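Local coordinates for dTDP-4-amino-4,6-dideoxyglucose formyltransferase (Shewanella sp. FDAARGOS_354, PDB 6V2T), which probably transfers a formyl group from a folate cofactor to the 4-amino group of dTDP-4-amino-4,6-dideoxyglucose, a sugar destined for bacterial O-antigen, at residues 48-56 with 189-197; 135-146 with 157-165. One frame throughout, in Å; residues are numbered along the deposited sequence.

Interaction 1 of 2, residues 48-56 with 189-197; sequences DKFQSVTFD and HLADLVFAN
F50 and F195 meet at an oblique angle, their planes 40° apart and their centroids 5.9 Å from each other, with F50 CE2 lying 3.8 Å from F195 CE2. The far end of the F50 ring is directed at the helix backbone: A191 CA sits at its edge, 3.7 Å from F50 CZ, and A191 CB is itself 4.0 Å from F50 CZ. F55 CE2 lies over one face of the F50 ring and K49 CB over the other, which should fix its tilt. At the edge of the F195 ring, near its plane, lies K49 O, 3.4 Å from F195 CZ.

Valine methyls complete the interface, which no hydrogen bond crosses. The two branches of V53 divide the work: CG1 slides past V194 CG1, while CG2, anti to the carbonyl carbon, reaches to 3.7 Å from F195 CE1. V194 CG2 in turn approaches the edge of the F55 ring, 4.0 Å from F55 CZ.

Within 189-197, D192 OD2 accepts a bond from H189 ND1, 2.8 Å long and in the imidazole plane.

V53 and F55 also pack on strand 24-30, and L190 on helix 33-45. The arrangement is that of an alpha/beta sheet of Rossmann type, here with the C-terminal end of helix 171-194 packed against strand 53-60 and the turn leading into it.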
loop_
_atom_site.group_PDB
_atom_site.type_symbol
_atom_site.label_atom_id
_atom_site.label_comp_id
_atom_site.label_asym_id
_atom_site.label_seq_id
_atom_site.Cartn_x
_atom_site.Cartn_y
_atom_site.Cartn_z
ATOM N N ASP B 48 40.399 0.640 -18.265
ATOM C CA ASP B 48 41.662 -0.080 -18.588
ATOM C C ASP B 48 41.389 -1.191 -19.618
ATOM O O ASP B 48 42.370 -1.771 -20.127
ATOM C CB ASP B 48 42.310 -0.655 -17.319
ATOM C CG ASP B 48 41.451 -1.656 -16.557
ATOM O OD1 ASP B 48 40.217 -1.467 -16.521
ATOM O OD2 ASP B 48 42.019 -2.623 -16.001
ATOM N N LYS B 49 40.114 -1.514 -19.876
ATOM C CA LYS B 49 39.684 -2.568 -20.832
ATOM C C LYS B 49 39.220 -1.904 -22.122
ATOM O O LYS B 49 39.092 -2.624 -23.116
ATOM C CB LYS B 49 38.521 -3.397 -20.282
ATOM C CG LYS B 49 38.674 -3.924 -18.864
ATOM C CD LYS B 49 39.081 -5.371 -18.794
ATOM C CE LYS B 49 38.823 -5.995 -17.442
ATOM N NZ LYS B 49 38.223 -7.338 -17.586
ATOM N N PHE B 50 38.954 -0.597 -22.099
ATOM C CA PHE B 50 38.149 0.111 -23.132
ATOM C C PHE B 50 38.940 1.261 -23.732
ATOM O O PHE B 50 38.318 2.175 -24.306
ATOM C CB PHE B 50 36.816 0.609 -22.554
ATOM C CG PHE B 50 35.840 -0.474 -22.161
ATOM C CD1 PHE B 50 35.095 -0.377 -20.993
ATOM C CD2 PHE B 50 35.659 -1.605 -22.947
ATOM C CE1 PHE B 50 34.198 -1.374 -20.625
ATOM C CE2 PHE B 50 34.759 -2.594 -22.576
ATOM C CZ PHE B 50 34.036 -2.489 -21.415
ATOM N N GLN B 51 40.273 1.168 -23.662
ATOM C CA GLN B 51 41.224 2.078 -24.346
ATOM C C GLN B 51 40.718 2.360 -25.761
ATOM O O GLN B 51 40.681 3.544 -26.141
ATOM C CB GLN B 51 42.628 1.460 -24.384
ATOM C CG GLN B 51 43.734 2.387 -23.905
ATOM C CD GLN B 51 43.666 2.686 -22.425
ATOM O OE1 GLN B 51 44.187 3.698 -21.961
ATOM N NE2 GLN B 51 43.023 1.809 -21.670
ATOM N N SER B 52 40.304 1.326 -26.506
ATOM C CA SER B 52 39.981 1.424 -27.956
ATOM C C SER B 52 38.474 1.254 -28.220
ATOM O O SER B 52 38.112 1.036 -29.407
ATOM C CB SER B 52 40.776 0.436 -28.762
ATOM O OG SER B 52 42.132 0.396 -28.347
ATOM N N VAL B 53 37.620 1.395 -27.196
ATOM C CA VAL B 53 36.132 1.346 -27.375
ATOM C C VAL B 53 35.540 2.689 -26.948
ATOM O O VAL B 53 35.793 3.072 -25.794
ATOM C CB VAL B 53 35.506 0.202 -26.564
ATOM C CG1 VAL B 53 34.025 0.054 -26.876
ATOM C CG2 VAL B 53 36.239 -1.114 -26.761
ATOM N N THR B 54 34.772 3.375 -27.802
ATOM C CA THR B 54 33.942 4.522 -27.334
ATOM C C THR B 54 32.445 4.182 -27.366
ATOM O O THR B 54 31.925 3.671 -28.411
ATOM C CB THR B 54 34.278 5.833 -28.048
ATOM O OG1 THR B 54 33.813 5.800 -29.392
ATOM C CG2 THR B 54 35.767 6.097 -28.044
ATOM N N PHE B 55 31.791 4.494 -26.243
ATOM C CA PHE B 55 30.345 4.310 -25.974
ATOM C C PHE B 55 29.590 5.616 -26.203
ATOM O O PHE B 55 29.946 6.637 -25.590
ATOM C CB PHE B 55 30.171 3.850 -24.539
ATOM C CG PHE B 55 30.779 2.508 -24.270
ATOM C CD1 PHE B 55 30.053 1.356 -24.498
ATOM C CD2 PHE B 55 32.073 2.394 -23.794
ATOM C CE1 PHE B 55 30.607 0.123 -24.230
ATOM C CE2 PHE B 55 32.631 1.149 -23.545
ATOM C CZ PHE B 55 31.897 0.020 -23.760
ATOM N N ASP B 56 28.607 5.579 -27.101
ATOM C CA ASP B 56 27.596 6.643 -27.324
ATOM C C ASP B 56 26.273 6.188 -26.708
ATOM O O ASP B 56 26.017 4.981 -26.718
ATOM C CB ASP B 56 27.400 6.923 -28.802
ATOM C CG ASP B 56 28.616 7.567 -29.429
ATOM O OD1 ASP B 56 29.484 7.972 -28.673
ATOM O OD2 ASP B 56 28.665 7.639 -30.651
ATOM N N HIS B 189 30.169 -8.905 -16.982
ATOM C CA HIS B 189 30.096 -9.300 -18.424
ATOM C C HIS B 189 29.995 -8.145 -19.409
ATOM O O HIS B 189 29.931 -8.448 -20.612
ATOM C CB HIS B 189 28.935 -10.266 -18.654
ATOM C CG HIS B 189 29.111 -11.548 -17.923
ATOM N ND1 HIS B 189 30.274 -12.281 -18.015
ATOM C CD2 HIS B 189 28.299 -12.225 -17.084
ATOM C CE1 HIS B 189 30.156 -13.374 -17.273
ATOM N NE2 HIS B 189 28.948 -13.370 -16.708
ATOM N N LEU B 190 30.036 -6.878 -19.005
ATOM C CA LEU B 190 29.927 -5.802 -20.015
ATOM C C LEU B 190 31.105 -5.934 -21.001
ATOM O O LEU B 190 30.855 -5.934 -22.187
ATOM C CB LEU B 190 29.884 -4.422 -19.360
ATOM C CG LEU B 190 29.868 -3.258 -20.351
ATOM C CD1 LEU B 190 28.617 -3.294 -21.211
ATOM C CD2 LEU B 190 29.991 -1.920 -19.646
ATOM N N ALA B 191 32.356 -6.053 -20.525
ATOM C CA ALA B 191 33.552 -6.201 -21.389
ATOM C C ALA B 191 33.369 -7.434 -22.284
ATOM O O ALA B 191 33.630 -7.324 -23.494
ATOM C CB ALA B 191 34.817 -6.329 -20.555
ATOM N N ASP B 192 32.945 -8.541 -21.682
ATOM C CA ASP B 192 32.714 -9.844 -22.350
ATOM C C ASP B 192 31.752 -9.648 -23.524
ATOM O O ASP B 192 32.045 -10.187 -24.595
ATOM C CB ASP B 192 32.151 -10.886 -21.390
ATOM C CG ASP B 192 33.142 -11.440 -20.389
ATOM O OD1 ASP B 192 34.349 -11.345 -20.647
ATOM O OD2 ASP B 192 32.678 -11.990 -19.371
ATOM N N LEU B 193 30.668 -8.898 -23.323
ATOM C CA LEU B 193 29.634 -8.614 -24.358
ATOM C C LEU B 193 30.268 -7.849 -25.502
ATOM O O LEU B 193 30.089 -8.207 -26.701
ATOM C CB LEU B 193 28.519 -7.735 -23.774
ATOM C CG LEU B 193 27.585 -8.424 -22.800
ATOM C CD1 LEU B 193 26.497 -7.450 -22.334
ATOM C CD2 LEU B 193 27.001 -9.680 -23.442
ATOM N N VAL B 194 30.960 -6.777 -25.145
ATOM C CA VAL B 194 31.627 -5.908 -26.137
ATOM C C VAL B 194 32.602 -6.736 -26.985
ATOM O O VAL B 194 32.585 -6.509 -28.196
ATOM C CB VAL B 194 32.331 -4.717 -25.460
ATOM C CG1 VAL B 194 33.125 -3.928 -26.475
ATOM C CG2 VAL B 194 31.351 -3.826 -24.711
ATOM N N PHE B 195 33.398 -7.644 -26.390
ATOM C CA PHE B 195 34.546 -8.331 -27.064
ATOM C C PHE B 195 34.163 -9.758 -27.491
ATOM O O PHE B 195 35.061 -10.526 -27.869
ATOM C CB PHE B 195 35.787 -8.333 -26.153
ATOM C CG PHE B 195 36.284 -6.948 -25.833
ATOM C CD1 PHE B 195 36.426 -6.002 -26.831
ATOM C CD2 PHE B 195 36.558 -6.577 -24.521
ATOM C CE1 PHE B 195 36.858 -4.714 -26.543
ATOM C CE2 PHE B 195 36.956 -5.283 -24.229
ATOM C CZ PHE B 195 37.124 -4.359 -25.235
ATOM N N ALA B 196 32.865 -10.084 -27.432
ATOM C CA ALA B 196 32.261 -11.372 -27.840
ATOM C C ALA B 196 32.937 -12.540 -27.129
ATOM O O ALA B 196 33.079 -13.636 -27.721
ATOM C CB ALA B 196 32.313 -11.533 -29.329
ATOM N N ASN B 197 33.294 -12.334 -25.868
ATOM C CA ASN B 197 33.783 -13.421 -25.004
ATOM C C ASN B 197 32.562 -14.100 -24.389
ATOM O O ASN B 197 32.284 -13.866 -23.197
ATOM C CB ASN B 197 34.763 -12.886 -23.968
ATOM C CG ASN B 197 35.394 -14.006 -23.191
ATOM O OD1 ASN B 197 35.383 -15.150 -23.639
ATOM N ND2 ASN B 197 35.880 -13.680 -22.001
#

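Interaction 2 of 2, residues 135-146 with 157-165; sequences IINKKPVGCTIH and ILFQKEVPI. With EDO (1,2-ethanediol), chain I.
I145 O is gripped by two backbone amides of the facing strand, L158 N at 2.8 Å and F159 N at 3.2 Å. The L158 N-H arrives in the carbonyl plane, whereas that of F159 is tilted 16° from it. Two successive residues thus face one, the mark of a classic beta bulge, and the register slips by a residue before H146 pairs with I157. F159 O returns a bond to I145 N. C143 N donates to K161 O and K161 N to C143 O, each over 3.0 Å. G142, in a non-hydrogen-bonded pair with E162, makes a CA-H...O contact with K161 O.

Together the strands form an antiparallel hairpin at the edge of the formyltransferase sheet, 157-163 being outermost within the chain. H146, from the inner strand, touches the bound folic acid, and its NE2 is hydrogen-bonded to N116.

T144 and Q160 lie side by side on the same face as I157. Q160 NE2 donates to T144 OG1 over 3.0 Å, the hydroxyl lying in the amide plane although the bond is bent (138°). That hydroxyl is also bonded to G120 and N122. T144 CG2, anti to the backbone N, turns to I157 CG1, 4.0 Å away.

Toward the open end of the hairpin V163 N still donates to V141 O (2.9 Å), and a water accepts from V141 N. Apolar side chains close up beside them. V141 CG1 takes the crowded position between N and carbonyl carbon (chi1 79°), from which it touches both V163 CG2 and I165 CD1, each at 3.8 Å. I135 CG1 meets I165 CG2 at about a right angle. K138 NZ, salt-bridged to D234, donates to I135 O and to both oxygens of a 1,2-ethanediol, probably from the crystallisation liquor.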
loop_
_atom_site.group_PDB
_atom_site.type_symbol
_atom_site.label_atom_id
_atom_site.label_comp_id
_atom_site.label_asym_id
_atom_site.label_seq_id
_atom_site.Cartn_x
_atom_site.Cartn_y
_atom_site.Cartn_z
ATOM N N ILE B 135 4.744 -13.490 -11.004
ATOM C CA ILE B 135 4.202 -13.548 -9.618
ATOM C C ILE B 135 2.934 -14.395 -9.678
ATOM O O ILE B 135 2.673 -15.148 -8.741
ATOM C CB ILE B 135 3.950 -12.140 -9.031
ATOM C CG1 ILE B 135 5.253 -11.555 -8.484
ATOM C CG2 ILE B 135 2.834 -12.157 -7.986
ATOM C CD1 ILE B 135 5.256 -10.012 -8.264
ATOM N N ILE B 136 2.181 -14.221 -10.746
ATOM C CA ILE B 136 0.900 -14.908 -10.999
ATOM C C ILE B 136 1.134 -16.326 -11.524
ATOM O O ILE B 136 0.496 -17.236 -10.964
ATOM C CB ILE B 136 0.051 -14.100 -11.969
ATOM C CG1 ILE B 136 -0.328 -12.737 -11.373
ATOM C CG2 ILE B 136 -1.182 -14.889 -12.360
ATOM C CD1 ILE B 136 -0.798 -11.764 -12.415
ATOM N N ASN B 137 1.959 -16.517 -12.568
ATOM C CA ASN B 137 1.986 -17.839 -13.272
ATOM C C ASN B 137 3.152 -18.708 -12.778
ATOM O O ASN B 137 3.317 -19.777 -13.321
ATOM C CB ASN B 137 1.962 -17.696 -14.789
ATOM C CG ASN B 137 3.178 -17.024 -15.395
ATOM O OD1 ASN B 137 4.308 -17.059 -14.869
ATOM N ND2 ASN B 137 2.945 -16.448 -16.559
ATOM N N LYS B 138 3.983 -18.218 -11.857
ATOM C CA LYS B 138 5.029 -18.983 -11.135
ATOM C C LYS B 138 6.153 -19.429 -12.066
ATOM O O LYS B 138 7.071 -20.104 -11.555
ATOM C CB LYS B 138 4.392 -20.193 -10.434
ATOM C CG LYS B 138 3.164 -19.872 -9.593
ATOM C CD LYS B 138 3.367 -18.724 -8.585
ATOM C CE LYS B 138 2.083 -18.276 -7.897
ATOM N NZ LYS B 138 2.369 -17.212 -6.908
ATOM N N LYS B 139 6.157 -18.995 -13.332
ATOM C CA LYS B 139 7.337 -19.135 -14.205
ATOM C C LYS B 139 8.525 -18.373 -13.609
ATOM O O LYS B 139 8.366 -17.383 -12.893
ATOM C CB LYS B 139 6.977 -18.689 -15.620
ATOM C CG LYS B 139 5.975 -19.584 -16.348
ATOM C CD LYS B 139 5.658 -19.064 -17.709
ATOM C CE LYS B 139 4.508 -19.729 -18.416
ATOM N NZ LYS B 139 4.761 -21.174 -18.585
ATOM N N PRO B 140 9.770 -18.805 -13.884
ATOM C CA PRO B 140 10.947 -18.092 -13.407
ATOM C C PRO B 140 11.064 -16.650 -13.929
ATOM O O PRO B 140 10.596 -16.337 -14.995
ATOM C CB PRO B 140 12.146 -18.881 -13.965
ATOM C CG PRO B 140 11.591 -20.214 -14.405
ATOM C CD PRO B 140 10.118 -20.004 -14.670
ATOM N N VAL B 141 11.829 -15.847 -13.214
ATOM C CA VAL B 141 12.169 -14.461 -13.651
ATOM C C VAL B 141 13.625 -14.227 -13.271
ATOM O O VAL B 141 14.192 -15.022 -12.483
ATOM C CB VAL B 141 11.221 -13.433 -13.005
ATOM C CG1 VAL B 141 11.604 -13.133 -11.573
ATOM C CG2 VAL B 141 11.107 -12.139 -13.813
ATOM N N GLY B 142 14.216 -13.205 -13.880
ATOM C CA GLY B 142 15.603 -12.807 -13.647
ATOM C C GLY B 142 15.999 -11.830 -14.724
ATOM O O GLY B 142 15.121 -11.111 -15.195
ATOM N N CYS B 143 17.270 -11.846 -15.120
ATOM C CA CYS B 143 17.831 -11.003 -16.188
ATOM C C CYS B 143 18.386 -11.941 -17.259
ATOM O O CYS B 143 19.053 -12.958 -16.898
ATOM C CB CYS B 143 18.935 -10.087 -15.672
ATOM S SG CYS B 143 19.698 -9.107 -16.998
ATOM N N THR B 144 18.149 -11.589 -18.517
ATOM C CA THR B 144 18.701 -12.277 -19.715
ATOM C C THR B 144 19.432 -11.244 -20.583
ATOM O O THR B 144 18.828 -10.178 -20.975
ATOM C CB THR B 144 17.612 -13.007 -20.505
ATOM O OG1 THR B 144 16.851 -13.892 -19.680
ATOM C CG2 THR B 144 18.215 -13.790 -21.655
ATOM N N ILE B 145 20.696 -11.516 -20.887
ATOM C CA ILE B 145 21.457 -10.786 -21.938
ATOM C C ILE B 145 21.507 -11.696 -23.163
ATOM O O ILE B 145 22.035 -12.835 -23.040
ATOM C CB ILE B 145 22.854 -10.392 -21.440
ATOM C CG1 ILE B 145 22.746 -9.604 -20.135
ATOM C CG2 ILE B 145 23.568 -9.594 -22.516
ATOM C CD1 ILE B 145 24.083 -9.108 -19.620
ATOM N N HIS B 146 20.910 -11.249 -24.267
ATOM C CA HIS B 146 20.702 -12.111 -25.464
ATOM C C HIS B 146 20.977 -11.332 -26.739
ATOM O O HIS B 146 20.865 -10.077 -26.742
ATOM C CB HIS B 146 19.293 -12.727 -25.399
ATOM C CG HIS B 146 18.199 -11.723 -25.552
ATOM N ND1 HIS B 146 17.682 -11.390 -26.787
ATOM C CD2 HIS B 146 17.510 -10.992 -24.661
ATOM C CE1 HIS B 146 16.732 -10.486 -26.632
ATOM N NE2 HIS B 146 16.604 -10.224 -25.358
ATOM N N ILE B 157 20.677 -16.682 -25.964
ATOM C CA ILE B 157 21.068 -16.277 -24.587
ATOM C C ILE B 157 22.591 -16.280 -24.517
ATOM O O ILE B 157 23.212 -17.306 -24.890
ATOM C CB ILE B 157 20.413 -17.201 -23.547
ATOM C CG1 ILE B 157 18.888 -17.140 -23.676
ATOM C CG2 ILE B 157 20.875 -16.837 -22.150
ATOM C CD1 ILE B 157 18.185 -18.127 -22.822
ATOM N N LEU B 158 23.162 -15.149 -24.089
ATOM C CA LEU B 158 24.614 -15.003 -23.810
ATOM C C LEU B 158 24.889 -15.249 -22.317
ATOM O O LEU B 158 25.789 -16.075 -21.970
ATOM C CB LEU B 158 25.024 -13.597 -24.273
ATOM C CG LEU B 158 24.706 -13.283 -25.730
ATOM C CD1 LEU B 158 25.352 -11.990 -26.196
ATOM C CD2 LEU B 158 25.170 -14.429 -26.631
ATOM N N PHE B 159 24.184 -14.541 -21.445
ATOM C CA PHE B 159 24.294 -14.681 -19.976
ATOM C C PHE B 159 22.900 -14.547 -19.399
ATOM O O PHE B 159 22.137 -13.732 -19.954
ATOM C CB PHE B 159 25.180 -13.583 -19.391
ATOM C CG PHE B 159 26.565 -13.585 -19.969
ATOM C CD1 PHE B 159 27.533 -14.468 -19.510
ATOM C CD2 PHE B 159 26.888 -12.725 -20.992
ATOM C CE1 PHE B 159 28.808 -14.465 -20.061
ATOM C CE2 PHE B 159 28.158 -12.740 -21.555
ATOM C CZ PHE B 159 29.120 -13.595 -21.071
ATOM N N GLN B 160 22.562 -15.292 -18.354
ATOM C CA GLN B 160 21.290 -15.031 -17.642
ATOM C C GLN B 160 21.402 -15.516 -16.198
ATOM O O GLN B 160 22.191 -16.456 -15.928
ATOM C CB GLN B 160 20.102 -15.624 -18.407
ATOM C CG GLN B 160 19.945 -17.119 -18.297
ATOM C CD GLN B 160 18.708 -17.644 -19.006
ATOM O OE1 GLN B 160 18.539 -18.850 -19.099
ATOM N NE2 GLN B 160 17.822 -16.774 -19.495
ATOM N N LYS B 161 20.610 -14.906 -15.319
ATOM C CA LYS B 161 20.534 -15.301 -13.896
ATOM C C LYS B 161 19.109 -15.146 -13.386
ATOM O O LYS B 161 18.514 -14.081 -13.568
ATOM C CB LYS B 161 21.545 -14.495 -13.078
ATOM C CG LYS B 161 21.660 -14.975 -11.625
ATOM C CD LYS B 161 22.896 -14.506 -10.865
ATOM C CE LYS B 161 23.736 -13.467 -11.596
ATOM N NZ LYS B 161 24.810 -12.889 -10.754
ATOM N N GLU B 162 18.590 -16.217 -12.809
ATOM C CA GLU B 162 17.267 -16.281 -12.177
ATOM C C GLU B 162 17.355 -15.516 -10.860
ATOM O O GLU B 162 18.431 -15.483 -10.248
ATOM C CB GLU B 162 16.858 -17.726 -11.968
ATOM C CG GLU B 162 15.551 -17.862 -11.210
ATOM C CD GLU B 162 14.900 -19.225 -11.269
ATOM O OE1 GLU B 162 15.566 -20.163 -11.726
ATOM O OE2 GLU B 162 13.701 -19.333 -10.925
ATOM N N VAL B 163 16.270 -14.867 -10.483
ATOM C CA VAL B 163 16.122 -14.279 -9.131
ATOM C C VAL B 163 14.904 -14.950 -8.529
ATOM O O VAL B 163 13.955 -15.328 -9.242
ATOM C CB VAL B 163 16.047 -12.737 -9.137
ATOM C CG1 VAL B 163 17.108 -12.119 -10.019
ATOM C CG2 VAL B 163 14.676 -12.240 -9.529
ATOM N N PRO B 164 14.951 -15.188 -7.201
ATOM C CA PRO B 164 13.839 -15.808 -6.495
ATOM C C PRO B 164 12.673 -14.819 -6.415
ATOM O O PRO B 164 12.900 -13.612 -6.480
ATOM C CB PRO B 164 14.430 -16.119 -5.106
ATOM C CG PRO B 164 15.489 -15.051 -4.914
ATOM C CD PRO B 164 16.051 -14.799 -6.302
ATOM N N ILE B 165 11.467 -15.367 -6.381
ATOM C CA ILE B 165 10.215 -14.654 -6.014
ATOM C C ILE B 165 9.703 -15.221 -4.693
ATOM O O ILE B 165 9.502 -16.443 -4.615
ATOM C CB ILE B 165 9.161 -14.794 -7.108
ATOM C CG1 ILE B 165 9.695 -14.275 -8.441
ATOM C CG2 ILE B 165 7.881 -14.063 -6.693
ATOM C CD1 ILE B 165 8.682 -14.316 -9.536
HETATM C C1 EDO I . 5.857 -16.837 -4.875
HETATM O O1 EDO I . 5.086 -16.035 -5.768
HETATM C C2 EDO I . 5.583 -18.254 -5.174
HETATM O O2 EDO I . 4.172 -18.488 -5.241
HETATM O O HOH W 1 12.410 -17.001 -10.458
#

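Overall arrangement
The centres of the two interactions lie about 25 Å apart, yet both contacts involve strands of one seven-stranded mixed sheet. In sequence the hairpin of interaction 2 falls between the two segments of interaction 1: strand 53-60 comes first, then the hairpin, and finally helix 171-194. The last turns of this helix meet strand 53-60 through L190, A191 and V194, and the hairpin through H189, whose ring stacks on that of F159, and L193, whose CD2 packs 3.6 Å from I145 CG2. Earlier turns, with T181, E182 and L185, also pack on the hairpin. Interaction 2 contributes H146 to the folate pocket, while interaction 1 lies at the helix's C-terminal end, about 20 Å from the chain's centre.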